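Local coordinates for protein N-terminal acetyltransferase B complex subunit MDM20 (Candida albicans, PDB 5K04) that probably serves as the non-catalytic subunit of the NatB N-terminal acetyltransferase complex, pairing with the NAT3 subunit, at residues 412-417 against 562-567; 419-424 against 566-571; 445-450 against 548-553. One frame throughout, in Å; residues are numbered along the deposited sequence.

Contact 1 of 3, residues 412-417 against 562-567; sequences KLWLMK and IDCIDV
Lys-417 and Val-567 mark the closest backbone approach, with their CA atoms 5.6 Å apart. Residues 412-417 belong to helix 409-419. Residues 562-567 are an irregular loop running toward helix 571-584. This is helix-on-loop packing in an all-helical chain whose family is grouped with the TPR proteins. No hydrogen bond joins the two segments.

The six-membered ring of Trp-414 reaches Cys-564, whose SG lies 4.0 Å from CH2. This sulfur-aromatic contact is oblique, 71° off the ring normal. Ile-565 CG1 meets the same ring at its edge, near the ring plane. Trp-414 NE1 bonds to the backbone O of Glu-555.

The Lys-417 chain bends at chi3 (55°), which puts CE 3.6 Å from Ile-565 O. NZ sits 3.5 Å above the plane of the Trp-414 ring, toward the rim, and forms a salt bridge with Glu-555 OE2. Glu-555 therefore holds the polar ends of both side chains. Nearer the backbone, the Lys-417 and Val-567 side chains cross at about a right angle, with Lys-417 CG 3.9 Å from Val-567 CG2. Ile-565 CD1 rests 3.7 Å from Lys-417 O.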
ATOM      1  N   LYS A 412     -11.962  12.612  -9.390  1.00 41.49           N
ATOM      2  CA  LYS A 412     -12.628  11.322  -9.229  1.00 36.25           C
ATOM      3  C   LYS A 412     -12.605  10.860  -7.777  1.00 35.39           C
ATOM      4  O   LYS A 412     -13.626  10.405  -7.242  1.00 26.02           O
ATOM      5  CB  LYS A 412     -11.966  10.283 -10.125  1.00 39.49           C
ATOM      6  CG  LYS A 412     -12.314  10.443 -11.595  1.00 42.15           C
ATOM      7  CD  LYS A 412     -11.737   9.328 -12.421  1.00 39.22           C
ATOM      8  CE  LYS A 412     -12.158   9.440 -13.890  1.00 40.41           C
ATOM      9  NZ  LYS A 412     -11.698   8.197 -14.600  1.00 45.26           N
ATOM     10  N   LEU A 413     -11.451  10.984  -7.115  1.00 33.92           N
ATOM     11  CA  LEU A 413     -11.365  10.552  -5.722  1.00 38.28           C
ATOM     12  C   LEU A 413     -12.322  11.354  -4.860  1.00 38.39           C
ATOM     13  O   LEU A 413     -13.015  10.795  -4.002  1.00 27.62           O
ATOM     14  CB  LEU A 413      -9.934  10.696  -5.202  1.00 35.77           C
ATOM     15  CG  LEU A 413      -8.874   9.834  -5.889  1.00 36.67           C
ATOM     16  CD1 LEU A 413      -7.506  10.126  -5.320  1.00 29.90           C
ATOM     17  CD2 LEU A 413      -9.206   8.394  -5.733  1.00 32.18           C
ATOM     18  N   TRP A 414     -12.386  12.669  -5.090  1.00 37.19           N
ATOM     19  CA  TRP A 414     -13.264  13.519  -4.297  1.00 37.38           C
ATOM     20  C   TRP A 414     -14.727  13.177  -4.556  1.00 36.37           C
ATOM     21  O   TRP A 414     -15.532  13.125  -3.619  1.00 30.24           O
ATOM     22  CB  TRP A 414     -12.973  14.992  -4.604  1.00 37.77           C
ATOM     23  CG  TRP A 414     -11.884  15.538  -3.757  1.00 40.58           C
ATOM     24  CD1 TRP A 414     -10.568  15.696  -4.108  1.00 42.82           C
ATOM     25  CD2 TRP A 414     -11.988  15.953  -2.387  1.00 37.03           C
ATOM     26  NE1 TRP A 414      -9.853  16.202  -3.052  1.00 40.87           N
ATOM     27  CE2 TRP A 414     -10.698  16.364  -1.980  1.00 41.26           C
ATOM     28  CE3 TRP A 414     -13.040  16.010  -1.465  1.00 36.16           C
ATOM     29  CZ2 TRP A 414     -10.429  16.836  -0.681  1.00 40.39           C
ATOM     30  CZ3 TRP A 414     -12.782  16.496  -0.175  1.00 39.23           C
ATOM     31  CH2 TRP A 414     -11.479  16.899   0.202  1.00 40.18           C
ATOM     32  N   LEU A 415     -15.078  12.916  -5.821  1.00 40.69           N
ATOM     33  CA  LEU A 415     -16.437  12.502  -6.151  1.00 43.37           C
ATOM     34  C   LEU A 415     -16.843  11.266  -5.347  1.00 45.92           C
ATOM     35  O   LEU A 415     -17.969  11.186  -4.835  1.00 39.69           O
ATOM     36  CB  LEU A 415     -16.546  12.234  -7.655  1.00 36.26           C
ATOM     37  CG  LEU A 415     -17.939  11.859  -8.153  1.00 39.33           C
ATOM     38  CD1 LEU A 415     -18.950  12.939  -7.716  1.00 41.72           C
ATOM     39  CD2 LEU A 415     -17.943  11.679  -9.666  1.00 30.75           C
ATOM     40  N   MET A 416     -15.927  10.300  -5.209  1.00 47.36           N
ATOM     41  CA  MET A 416     -16.218   9.129  -4.382  1.00 45.17           C
ATOM     42  C   MET A 416     -16.382   9.512  -2.913  1.00 36.94           C
ATOM     43  O   MET A 416     -17.290   9.011  -2.237  1.00 23.19           O
ATOM     44  CB  MET A 416     -15.131   8.067  -4.570  1.00 41.10           C
ATOM     45  CG  MET A 416     -15.313   7.247  -5.845  1.00 41.51           C
ATOM     46  SD  MET A 416     -14.363   5.752  -6.000  1.00 22.89           S
ATOM     47  CE  MET A 416     -12.799   6.493  -6.062  1.00 22.59           C
ATOM     48  N   LYS A 417     -15.545  10.435  -2.413  1.00 41.98           N
ATOM     49  CA  LYS A 417     -15.672  10.879  -1.020  1.00 43.10           C
ATOM     50  C   LYS A 417     -17.036  11.512  -0.766  1.00 39.45           C
ATOM     51  O   LYS A 417     -17.674  11.232   0.253  1.00 39.64           O
ATOM     52  CB  LYS A 417     -14.550  11.865  -0.663  1.00 40.93           C
ATOM     53  CG  LYS A 417     -13.164  11.251  -0.730  1.00 50.05           C
ATOM     54  CD  LYS A 417     -12.036  12.231  -0.362  1.00 47.54           C
ATOM     55  CE  LYS A 417     -12.230  12.868   1.005  1.00 42.37           C
ATOM     56  NZ  LYS A 417     -11.021  13.663   1.402  1.00 43.42           N
ATOM     57  N   ILE A 562      -6.847  20.173   4.786  1.00 62.53           N
ATOM     58  CA  ILE A 562      -7.625  20.782   5.850  1.00 53.61           C
ATOM     59  C   ILE A 562      -8.632  19.754   6.333  1.00 56.27           C
ATOM     60  O   ILE A 562      -8.838  18.708   5.711  1.00 44.60           O
ATOM     61  CB  ILE A 562      -8.361  22.058   5.396  1.00 50.59           C
ATOM     62  CG1 ILE A 562      -9.340  21.743   4.265  1.00 43.34           C
ATOM     63  CG2 ILE A 562      -7.384  23.131   4.964  1.00 53.86           C
ATOM     64  CD1 ILE A 562     -10.284  22.871   3.988  1.00 39.73           C
ATOM     65  N   ASP A 563      -9.275  20.080   7.451  1.00 61.94           N
ATOM     66  CA  ASP A 563     -10.375  19.275   7.968  1.00 55.95           C
ATOM     67  C   ASP A 563     -11.565  19.403   7.028  1.00 50.58           C
ATOM     68  O   ASP A 563     -12.130  20.488   6.866  1.00 43.89           O
ATOM     69  CB  ASP A 563     -10.730  19.707   9.388  1.00 56.90           C
ATOM     70  CG  ASP A 563      -9.660  19.304  10.410  1.00 57.92           C
ATOM     71  OD1 ASP A 563      -8.763  18.496  10.075  1.00 53.28           O
ATOM     72  OD2 ASP A 563      -9.719  19.794  11.552  1.00 60.87           O
ATOM     73  N   CYS A 564     -11.910  18.296   6.381  1.00 48.92           N
ATOM     74  CA  CYS A 564     -13.009  18.222   5.433  1.00 57.78           C
ATOM     75  C   CYS A 564     -13.755  16.928   5.733  1.00 58.43           C
ATOM     76  O   CYS A 564     -13.447  16.226   6.703  1.00 51.93           O
ATOM     77  CB  CYS A 564     -12.500  18.286   3.974  1.00 34.59           C
ATOM     78  SG  CYS A 564     -13.564  19.060   2.848  1.00 25.31           S
ATOM     79  N   ILE A 565     -14.742  16.621   4.889  1.00 53.88           N
ATOM     80  CA  ILE A 565     -15.411  15.337   4.971  1.00 49.00           C
ATOM     81  C   ILE A 565     -14.410  14.196   4.742  1.00 47.02           C
ATOM     82  O   ILE A 565     -13.385  14.343   4.063  1.00 38.33           O
ATOM     83  CB  ILE A 565     -16.562  15.256   3.953  1.00 57.13           C
ATOM     84  CG1 ILE A 565     -16.012  15.374   2.540  1.00 59.91           C
ATOM     85  CG2 ILE A 565     -17.597  16.347   4.196  1.00 53.33           C
ATOM     86  CD1 ILE A 565     -16.827  14.645   1.553  1.00 64.53           C
ATOM     87  N   ASP A 566     -14.732  13.047   5.314  1.00 48.27           N
ATOM     88  CA  ASP A 566     -13.904  11.859   5.271  1.00 42.82           C
ATOM     89  C   ASP A 566     -14.743  10.693   4.762  1.00 40.27           C
ATOM     90  O   ASP A 566     -15.957  10.653   4.974  1.00 26.82           O
ATOM     91  CB  ASP A 566     -13.351  11.536   6.675  1.00 44.76           C
ATOM     92  CG  ASP A 566     -12.310  12.534   7.144  1.00 49.07           C
ATOM     93  OD1 ASP A 566     -11.538  13.031   6.292  1.00 42.39           O
ATOM     94  OD2 ASP A 566     -12.259  12.803   8.362  1.00 48.96           O
ATOM     95  N   VAL A 567     -14.103   9.754   4.070  1.00 44.09           N
ATOM     96  CA  VAL A 567     -14.772   8.461   3.918  1.00 42.49           C
ATOM     97  C   VAL A 567     -14.969   7.849   5.304  1.00 40.43           C
ATOM     98  O   VAL A 567     -14.046   7.883   6.143  1.00 24.03           O
ATOM     99  CB  VAL A 567     -13.971   7.535   2.986  1.00 44.00           C
ATOM    100  CG1 VAL A 567     -14.592   6.126   2.920  1.00 28.83           C
ATOM    101  CG2 VAL A 567     -13.912   8.145   1.569  1.00 37.27           C
TER

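Contact 2 of 3, residues 419-424 against 566-571; sequences YSQLNT and DVPVND
Ser-420, Gln-421 and Pro-568 have the most surface buried here. Ser-420 and Val-567 bring their CA atoms to 5.8 Å. Ser-420 and Gln-421 are the central residues of a type I beta turn, Tyr-419 to Leu-422, which begins on the last residue of helix 409-419. Pro-568 is the centre of an inverse gamma turn, closed by Val-569 N bonding to Val-567 O. The contact therefore sets one tight turn against another.

Ser-420 points its CB at the loop. Its OG lies between the backbone N and the carbonyl carbon (chi1 86°). OG comes 3.5 Å from Pro-568 CD and 3.7 Å from Val-567 CA, while it bonds to Lys-417 O in the last turn of the helix. Pro-568 CG also lies 3.7 Å from Ser-420 O.

Gln-421 supplies the hydrogen bond across the contact. Its chain bends at chi2 (-55°), which brings CD round toward the loop. NE2 donates to Asp-566 O over 2.8 Å, with an N-H...O angle of 151°. The acceptor lies in the plane of the glutamine amide, but NE2 stands well above the carbonyl plane of Asp-566. NE2 also bonds to Lys-417 O, and weakly to Ser-420 OG. The Lys-417 carbonyl thus receives both a hydroxyl and an amide.

The acceptor on the loop is a backbone oxygen, and the CB of Asp-566 points away from the turn. This link between neutral groups probably depends little on the ionisation of the Asp-566 carboxylate.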
ATOM      1  N   TYR A 419     -19.902  11.057  -2.521  1.00 39.63           N
ATOM      2  CA  TYR A 419     -20.881   9.976  -2.570  1.00 39.38           C
ATOM      3  C   TYR A 419     -20.855   9.145  -1.303  1.00 40.42           C
ATOM      4  O   TYR A 419     -21.883   8.566  -0.916  1.00 32.78           O
ATOM      5  CB  TYR A 419     -20.624   9.055  -3.759  1.00 42.58           C
ATOM      6  CG  TYR A 419     -21.148   9.524  -5.107  1.00 46.62           C
ATOM      7  CD1 TYR A 419     -22.387  10.150  -5.234  1.00 46.03           C
ATOM      8  CD2 TYR A 419     -20.415   9.301  -6.261  1.00 40.90           C
ATOM      9  CE1 TYR A 419     -22.864  10.562  -6.488  1.00 45.64           C
ATOM     10  CE2 TYR A 419     -20.861   9.716  -7.491  1.00 41.94           C
ATOM     11  CZ  TYR A 419     -22.085  10.347  -7.612  1.00 37.88           C
ATOM     12  OH  TYR A 419     -22.507  10.738  -8.859  1.00 27.72           O
ATOM     13  N   SER A 420     -19.684   9.055  -0.659  1.00 39.02           N
ATOM     14  CA  SER A 420     -19.549   8.271   0.562  1.00 33.92           C
ATOM     15  C   SER A 420     -20.263   8.920   1.734  1.00 37.39           C
ATOM     16  O   SER A 420     -20.390   8.277   2.780  1.00 25.48           O
ATOM     17  CB  SER A 420     -18.073   8.075   0.910  1.00 26.87           C
ATOM     18  OG  SER A 420     -17.573   9.176   1.661  1.00 22.72           O
ATOM     19  N   GLN A 421     -20.698  10.177   1.584  1.00 37.26           N
ATOM     20  CA  GLN A 421     -21.465  10.908   2.590  1.00 39.26           C
ATOM     21  C   GLN A 421     -22.960  10.620   2.518  1.00 39.57           C
ATOM     22  O   GLN A 421     -23.702  11.012   3.426  1.00 28.09           O
ATOM     23  CB  GLN A 421     -21.269  12.421   2.426  1.00 35.05           C
ATOM     24  CG  GLN A 421     -19.829  12.880   2.414  1.00 35.87           C
ATOM     25  CD  GLN A 421     -19.083  12.416   3.652  1.00 42.45           C
ATOM     26  OE1 GLN A 421     -19.457  12.738   4.774  1.00 36.20           O
ATOM     27  NE2 GLN A 421     -18.038  11.621   3.447  1.00 50.21           N
ATOM     28  N   LEU A 422     -23.415   9.996   1.444  1.00 44.74           N
ATOM     29  CA  LEU A 422     -24.823   9.793   1.159  1.00 44.23           C
ATOM     30  C   LEU A 422     -25.119   8.298   1.125  1.00 41.96           C
ATOM     31  O   LEU A 422     -24.218   7.461   1.266  1.00 24.87           O
ATOM     32  CB  LEU A 422     -25.203  10.443  -0.174  1.00 39.18           C
ATOM     33  CG  LEU A 422     -24.898  11.932  -0.303  1.00 47.15           C
ATOM     34  CD1 LEU A 422     -25.166  12.408  -1.747  1.00 42.35           C
ATOM     35  CD2 LEU A 422     -25.690  12.762   0.723  1.00 38.58           C
ATOM     36  N   ASN A 423     -26.406   7.979   0.952  1.00 36.09           N
ATOM     37  CA  ASN A 423     -26.864   6.612   0.762  1.00 39.60           C
ATOM     38  C   ASN A 423     -26.850   6.198  -0.707  1.00 41.54           C
ATOM     39  O   ASN A 423     -27.496   5.209  -1.078  1.00 36.42           O
ATOM     40  CB  ASN A 423     -28.258   6.444   1.371  1.00 40.18           C
ATOM     41  CG  ASN A 423     -28.255   6.678   2.864  1.00 40.12           C
ATOM     42  OD1 ASN A 423     -27.529   6.016   3.619  1.00 30.62           O
ATOM     43  ND2 ASN A 423     -29.053   7.634   3.299  1.00 45.50           N
ATOM     44  N   THR A 424     -26.110   6.937  -1.539  1.00 46.17           N
ATOM     45  CA  THR A 424     -25.929   6.653  -2.960  1.00 43.76           C
ATOM     46  C   THR A 424     -24.817   5.616  -3.170  1.00 44.58           C
ATOM     47  O   THR A 424     -23.861   5.817  -3.921  1.00 30.66           O
ATOM     48  CB  THR A 424     -25.608   7.951  -3.688  1.00 41.91           C
ATOM     49  OG1 THR A 424     -24.471   8.565  -3.064  1.00 37.02           O
ATOM     50  CG2 THR A 424     -26.771   8.905  -3.604  1.00 42.27           C
ATOM     51  N   ASP A 566     -14.732  13.047   5.314  1.00 48.27           N
ATOM     52  CA  ASP A 566     -13.904  11.859   5.271  1.00 42.82           C
ATOM     53  C   ASP A 566     -14.743  10.693   4.762  1.00 40.27           C
ATOM     54  O   ASP A 566     -15.957  10.653   4.974  1.00 26.82           O
ATOM     55  CB  ASP A 566     -13.351  11.536   6.675  1.00 44.76           C
ATOM     56  CG  ASP A 566     -12.310  12.534   7.144  1.00 49.07           C
ATOM     57  OD1 ASP A 566     -11.538  13.031   6.292  1.00 42.39           O
ATOM     58  OD2 ASP A 566     -12.259  12.803   8.362  1.00 48.96           O
ATOM     59  N   VAL A 567     -14.103   9.754   4.070  1.00 44.09           N
ATOM     60  CA  VAL A 567     -14.772   8.461   3.918  1.00 42.49           C
ATOM     61  C   VAL A 567     -14.969   7.849   5.304  1.00 40.43           C
ATOM     62  O   VAL A 567     -14.046   7.883   6.143  1.00 24.03           O
ATOM     63  CB  VAL A 567     -13.971   7.535   2.986  1.00 44.00           C
ATOM     64  CG1 VAL A 567     -14.592   6.126   2.920  1.00 28.83           C
ATOM     65  CG2 VAL A 567     -13.912   8.145   1.569  1.00 37.27           C
ATOM     66  N   PRO A 568     -16.149   7.364   5.620  1.00 44.11           N
ATOM     67  CA  PRO A 568     -16.464   6.905   6.992  1.00 41.98           C
ATOM     68  C   PRO A 568     -15.994   5.486   7.292  1.00 45.10           C
ATOM     69  O   PRO A 568     -16.782   4.538   7.469  1.00 37.87           O
ATOM     70  CB  PRO A 568     -17.993   7.032   7.034  1.00 42.42           C
ATOM     71  CG  PRO A 568     -18.435   6.868   5.620  1.00 42.26           C
ATOM     72  CD  PRO A 568     -17.354   7.492   4.777  1.00 40.75           C
ATOM     73  N   VAL A 569     -14.681   5.331   7.390  1.00 43.90           N
ATOM     74  CA  VAL A 569     -14.099   4.052   7.765  1.00 49.89           C
ATOM     75  C   VAL A 569     -14.365   3.811   9.242  1.00 42.42           C
ATOM     76  O   VAL A 569     -14.531   4.753  10.023  1.00 25.79           O
ATOM     77  CB  VAL A 569     -12.588   4.016   7.461  1.00 49.66           C
ATOM     78  CG1 VAL A 569     -12.331   4.157   5.938  1.00 48.27           C
ATOM     79  CG2 VAL A 569     -11.845   5.085   8.271  1.00 34.17           C
ATOM     80  N   ASN A 570     -14.408   2.529   9.627  1.00 43.48           N
ATOM     81  CA  ASN A 570     -14.581   2.113  11.027  1.00 47.01           C
ATOM     82  C   ASN A 570     -13.697   0.886  11.256  1.00 43.98           C
ATOM     83  O   ASN A 570     -14.111  -0.251  11.002  1.00 32.56           O
ATOM     84  CB  ASN A 570     -16.043   1.819  11.354  1.00 43.18           C
ATOM     85  CG  ASN A 570     -16.280   1.673  12.862  1.00 47.82           C
ATOM     86  OD1 ASN A 570     -15.335   1.525  13.637  1.00 31.12           O
ATOM     87  ND2 ASN A 570     -17.543   1.719  13.274  1.00 54.05           N
ATOM     88  N   ASP A 571     -12.483   1.126  11.755  1.00 39.21           N
ATOM     89  CA  ASP A 571     -11.482   0.063  11.798  1.00 43.07           C
ATOM     90  C   ASP A 571     -11.738  -0.927  12.926  1.00 36.97           C
ATOM     91  O   ASP A 571     -11.467  -2.129  12.771  1.00 23.12           O
ATOM     92  CB  ASP A 571     -10.072   0.652  11.932  1.00 38.36           C
ATOM     93  CG  ASP A 571      -9.679   1.522  10.724  1.00 37.76           C
ATOM     94  OD1 ASP A 571     -10.442   1.554   9.722  1.00 25.13           O
ATOM     95  OD2 ASP A 571      -8.623   2.186  10.794  1.00 32.75           O
TER

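Contact 3 of 3, residues 445-450 against 548-553; sequences LNYYLT and DNRDFK
Tyr-447 meets Asp-551 and Phe-552 at the tight centre of this contact. Its OH donates to Asp-551 O over a short 2.5 Å. That oxygen lies at the edge of the tyrosine ring, in its plane. The Tyr-447 ring has a neighbour over each face. Phe-552 CE1 is 3.5 Å above one face, and Tyr-448 CD2 covers the opposite one. The Tyr-447 and Phe-552 planes meet at 50°, neither stacked nor edge-to-face.

Asp-551 O has a second donor, a water that also accepts from Tyr-448 OH at 2.7 Å. Leu-445 CD2 packs beside Asp-551 CB.

A short 3-10 segment round Tyr-448 comes just after helix 440-445. The opposite loop holds two Asx turns, in which Asp-548 OD1 accepts from Arg-550 N and Asp-551 OD1 from Lys-553 N. Asp-551 OD2 bonds to Ser-554 OG and to Asn-16 of the NAT3 subunit, so this part of the contact reaches the subunit interface.

The side toward solvent is polar and packs less closely on Tyr-447; Arg-550 lies there. Its CB is 3.9 Å from Tyr-447 CD2, and its guanidinium stands nearly perpendicular to that ring. NE and NH2 grip solvent-exposed Asp-548 side-on, with NH2 2.7 Å from OD2. NH2 also forms a salt bridge with Asp-571, and Phe-552 CZ lies over one guanidinium face.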
ATOM      1  N   LEU A 445      -6.324   1.966  -1.692  1.00 36.97           N
ATOM      2  CA  LEU A 445      -7.496   2.739  -2.130  1.00 35.43           C
ATOM      3  C   LEU A 445      -8.842   2.066  -1.863  1.00 34.84           C
ATOM      4  O   LEU A 445      -9.889   2.705  -2.034  1.00 26.63           O
ATOM      5  CB  LEU A 445      -7.378   3.042  -3.637  1.00 32.96           C
ATOM      6  CG  LEU A 445      -6.154   3.920  -3.947  1.00 35.85           C
ATOM      7  CD1 LEU A 445      -5.962   4.109  -5.449  1.00 34.63           C
ATOM      8  CD2 LEU A 445      -6.264   5.283  -3.209  1.00 26.40           C
ATOM      9  N   ASN A 446      -8.832   0.787  -1.521  1.00 38.72           N
ATOM     10  CA  ASN A 446      -9.938  -0.040  -1.062  1.00 49.74           C
ATOM     11  C   ASN A 446     -11.027   0.701  -0.299  1.00 39.06           C
ATOM     12  O   ASN A 446     -12.225   0.517  -0.534  1.00 32.47           O
ATOM     13  CB  ASN A 446      -9.310  -1.068  -0.133  1.00 64.95           C
ATOM     14  CG  ASN A 446     -10.126  -2.228   0.072  1.00 68.89           C
ATOM     15  OD1 ASN A 446     -11.334  -2.173  -0.089  1.00 86.04           O
ATOM     16  ND2 ASN A 446      -9.486  -3.323   0.468  1.00 69.87           N
ATOM     17  N   TYR A 447     -10.573   1.464   0.697  1.00 41.38           N
ATOM     18  CA  TYR A 447     -11.456   2.080   1.669  1.00 34.54           C
ATOM     19  C   TYR A 447     -12.428   3.056   1.019  1.00 38.05           C
ATOM     20  O   TYR A 447     -13.450   3.384   1.631  1.00 30.47           O
ATOM     21  CB  TYR A 447     -10.610   2.777   2.722  1.00 32.00           C
ATOM     22  CG  TYR A 447      -9.986   4.085   2.250  1.00 33.08           C
ATOM     23  CD1 TYR A 447     -10.687   5.294   2.366  1.00 34.86           C
ATOM     24  CD2 TYR A 447      -8.693   4.127   1.714  1.00 33.07           C
ATOM     25  CE1 TYR A 447     -10.122   6.522   1.938  1.00 37.99           C
ATOM     26  CE2 TYR A 447      -8.121   5.354   1.288  1.00 36.50           C
ATOM     27  CZ  TYR A 447      -8.845   6.540   1.397  1.00 33.18           C
ATOM     28  OH  TYR A 447      -8.288   7.727   0.986  1.00 28.89           O
ATOM     29  N   TYR A 448     -12.125   3.529  -0.203  1.00 33.21           N
ATOM     30  CA  TYR A 448     -13.086   4.325  -0.963  1.00 37.04           C
ATOM     31  C   TYR A 448     -14.369   3.550  -1.246  1.00 37.08           C
ATOM     32  O   TYR A 448     -15.395   4.166  -1.540  1.00 30.41           O
ATOM     33  CB  TYR A 448     -12.472   4.808  -2.294  1.00 40.14           C
ATOM     34  CG  TYR A 448     -11.608   6.049  -2.182  1.00 38.98           C
ATOM     35  CD1 TYR A 448     -12.177   7.325  -2.114  1.00 39.17           C
ATOM     36  CD2 TYR A 448     -10.229   5.944  -2.138  1.00 35.01           C
ATOM     37  CE1 TYR A 448     -11.387   8.471  -1.999  1.00 37.70           C
ATOM     38  CE2 TYR A 448      -9.426   7.067  -2.016  1.00 47.55           C
ATOM     39  CZ  TYR A 448     -10.008   8.336  -1.958  1.00 36.92           C
ATOM     40  OH  TYR A 448      -9.203   9.434  -1.841  1.00 27.01           O
ATOM     41  N   LEU A 449     -14.329   2.219  -1.164  1.00 45.84           N
ATOM     42  CA  LEU A 449     -15.490   1.370  -1.391  1.00 45.27           C
ATOM     43  C   LEU A 449     -16.226   1.021  -0.098  1.00 38.03           C
ATOM     44  O   LEU A 449     -17.158   0.208  -0.126  1.00 32.74           O
ATOM     45  CB  LEU A 449     -15.057   0.096  -2.108  1.00 45.55           C
ATOM     46  CG  LEU A 449     -14.305   0.285  -3.434  1.00 44.06           C
ATOM     47  CD1 LEU A 449     -13.612  -1.014  -3.847  1.00 34.54           C
ATOM     48  CD2 LEU A 449     -15.267   0.760  -4.544  1.00 36.73           C
ATOM     49  N   THR A 450     -15.835   1.639   1.018  1.00 38.59           N
ATOM     50  CA  THR A 450     -16.382   1.312   2.336  1.00 34.90           C
ATOM     51  C   THR A 450     -17.912   1.245   2.336  1.00 40.64           C
ATOM     52  O   THR A 450     -18.499   0.298   2.872  1.00 26.77           O
ATOM     53  CB  THR A 450     -15.879   2.350   3.346  1.00 35.07           C
ATOM     54  OG1 THR A 450     -14.445   2.266   3.459  1.00 25.73           O
ATOM     55  CG2 THR A 450     -16.532   2.164   4.721  1.00 36.09           C
ATOM     56  N   ASP A 548      -1.611  -0.287   8.524  1.00 40.82           N
ATOM     57  CA  ASP A 548      -2.388   0.685   7.766  1.00 34.92           C
ATOM     58  C   ASP A 548      -1.491   1.272   6.685  1.00 36.91           C
ATOM     59  O   ASP A 548      -0.540   2.003   6.981  1.00 31.97           O
ATOM     60  CB  ASP A 548      -2.961   1.781   8.663  1.00 33.02           C
ATOM     61  CG  ASP A 548      -3.963   2.703   7.923  1.00 31.55           C
ATOM     62  OD1 ASP A 548      -4.125   2.557   6.693  1.00 27.80           O
ATOM     63  OD2 ASP A 548      -4.587   3.569   8.580  1.00 26.84           O
ATOM     64  N   ASN A 549      -1.818   0.956   5.442  1.00 38.31           N
ATOM     65  CA  ASN A 549      -1.152   1.496   4.268  1.00 41.69           C
ATOM     66  C   ASN A 549      -2.110   2.293   3.384  1.00 36.57           C
ATOM     67  O   ASN A 549      -1.778   2.606   2.229  1.00 24.24           O
ATOM     68  CB  ASN A 549      -0.512   0.355   3.476  1.00 36.57           C
ATOM     69  CG  ASN A 549       0.303  -0.572   4.354  1.00 34.02           C
ATOM     70  OD1 ASN A 549       1.220  -0.135   5.051  1.00 29.62           O
ATOM     71  ND2 ASN A 549      -0.050  -1.863   4.348  1.00 42.03           N
ATOM     72  N   ARG A 550      -3.278   2.648   3.905  1.00 39.35           N
ATOM     73  CA  ARG A 550      -4.252   3.385   3.117  1.00 41.50           C
ATOM     74  C   ARG A 550      -3.710   4.753   2.707  1.00 36.55           C
ATOM     75  O   ARG A 550      -2.912   5.368   3.416  1.00 26.74           O
ATOM     76  CB  ARG A 550      -5.552   3.515   3.908  1.00 25.64           C
ATOM     77  CG  ARG A 550      -6.262   2.159   4.023  1.00 32.81           C
ATOM     78  CD  ARG A 550      -7.426   2.243   4.969  1.00 32.86           C
ATOM     79  NE  ARG A 550      -6.974   2.682   6.285  1.00 39.21           N
ATOM     80  CZ  ARG A 550      -7.765   2.734   7.355  1.00 42.19           C
ATOM     81  NH1 ARG A 550      -9.042   2.375   7.239  1.00 38.35           N
ATOM     82  NH2 ARG A 550      -7.277   3.127   8.533  1.00 38.37           N
ATOM     83  N   ASP A 551      -4.183   5.225   1.551  1.00 44.72           N
ATOM     84  CA  ASP A 551      -3.753   6.473   0.912  1.00 43.31           C
ATOM     85  C   ASP A 551      -4.812   7.544   1.159  1.00 33.07           C
ATOM     86  O   ASP A 551      -5.815   7.604   0.453  1.00 25.27           O
ATOM     87  CB  ASP A 551      -3.545   6.227  -0.578  1.00 45.69           C
ATOM     88  CG  ASP A 551      -3.174   7.482  -1.356  1.00 33.80           C
ATOM     89  OD1 ASP A 551      -2.998   8.562  -0.770  1.00 22.07           O
ATOM     90  OD2 ASP A 551      -3.061   7.350  -2.584  1.00 24.20           O
ATOM     91  N   PHE A 552      -4.581   8.384   2.171  1.00 39.55           N
ATOM     92  CA  PHE A 552      -5.417   9.533   2.491  1.00 39.94           C
ATOM     93  C   PHE A 552      -4.834  10.839   1.965  1.00 38.43           C
ATOM     94  O   PHE A 552      -5.239  11.916   2.410  1.00 28.45           O
ATOM     95  CB  PHE A 552      -5.615   9.639   4.012  1.00 39.74           C
ATOM     96  CG  PHE A 552      -6.267   8.429   4.624  1.00 39.77           C
ATOM     97  CD1 PHE A 552      -7.564   8.081   4.288  1.00 39.97           C
ATOM     98  CD2 PHE A 552      -5.582   7.637   5.528  1.00 34.64           C
ATOM     99  CE1 PHE A 552      -8.171   6.971   4.851  1.00 38.01           C
ATOM    100  CE2 PHE A 552      -6.176   6.520   6.084  1.00 36.91           C
ATOM    101  CZ  PHE A 552      -7.472   6.184   5.753  1.00 35.13           C
ATOM    102  N   LYS A 553      -3.899  10.762   1.030  1.00 42.41           N
ATOM    103  CA  LYS A 553      -3.109  11.904   0.593  1.00 42.42           C
ATOM    104  C   LYS A 553      -3.298  12.277  -0.870  1.00 36.44           C
ATOM    105  O   LYS A 553      -3.282  13.466  -1.195  1.00 24.78           O
ATOM    106  CB  LYS A 553      -1.612  11.629   0.846  1.00 44.33           C
ATOM    107  CG  LYS A 553      -1.213  11.642   2.326  1.00 45.13           C
ATOM    108  CD  LYS A 553       0.197  11.133   2.447  1.00 54.03           C
ATOM    109  CE  LYS A 553       0.712  11.228   3.868  1.00 69.50           C
ATOM    110  NZ  LYS A 553       2.078  10.617   3.970  1.00 80.00           N
TER
HETATM  111  O   HOH W   1      -6.518   9.373  -1.585  1.00 19.05           O

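Overall arrangement
The three contacts form one cluster, with centres 9 Å (contacts 1 and 2), 11 Å (1 and 3) and 12 Å (2 and 3) apart. All use the long loop between helices 539-542 and 571-584. In chain order, 412-417, 419-424 and 445-450 come first, and 548-553, 562-567 and 566-571 follow. Contact 3 is nested inside the loops closed by contacts 1 and 2, which share Asp-566 and Val-567. Val-567 CG1 touches Tyr-447 O, and Pro-568 O touches Thr-450 CG2. The loop thus ties helix 409-419 and the residues after helix 440-445 to the start of helix 571-584, close to where NAT3 binds.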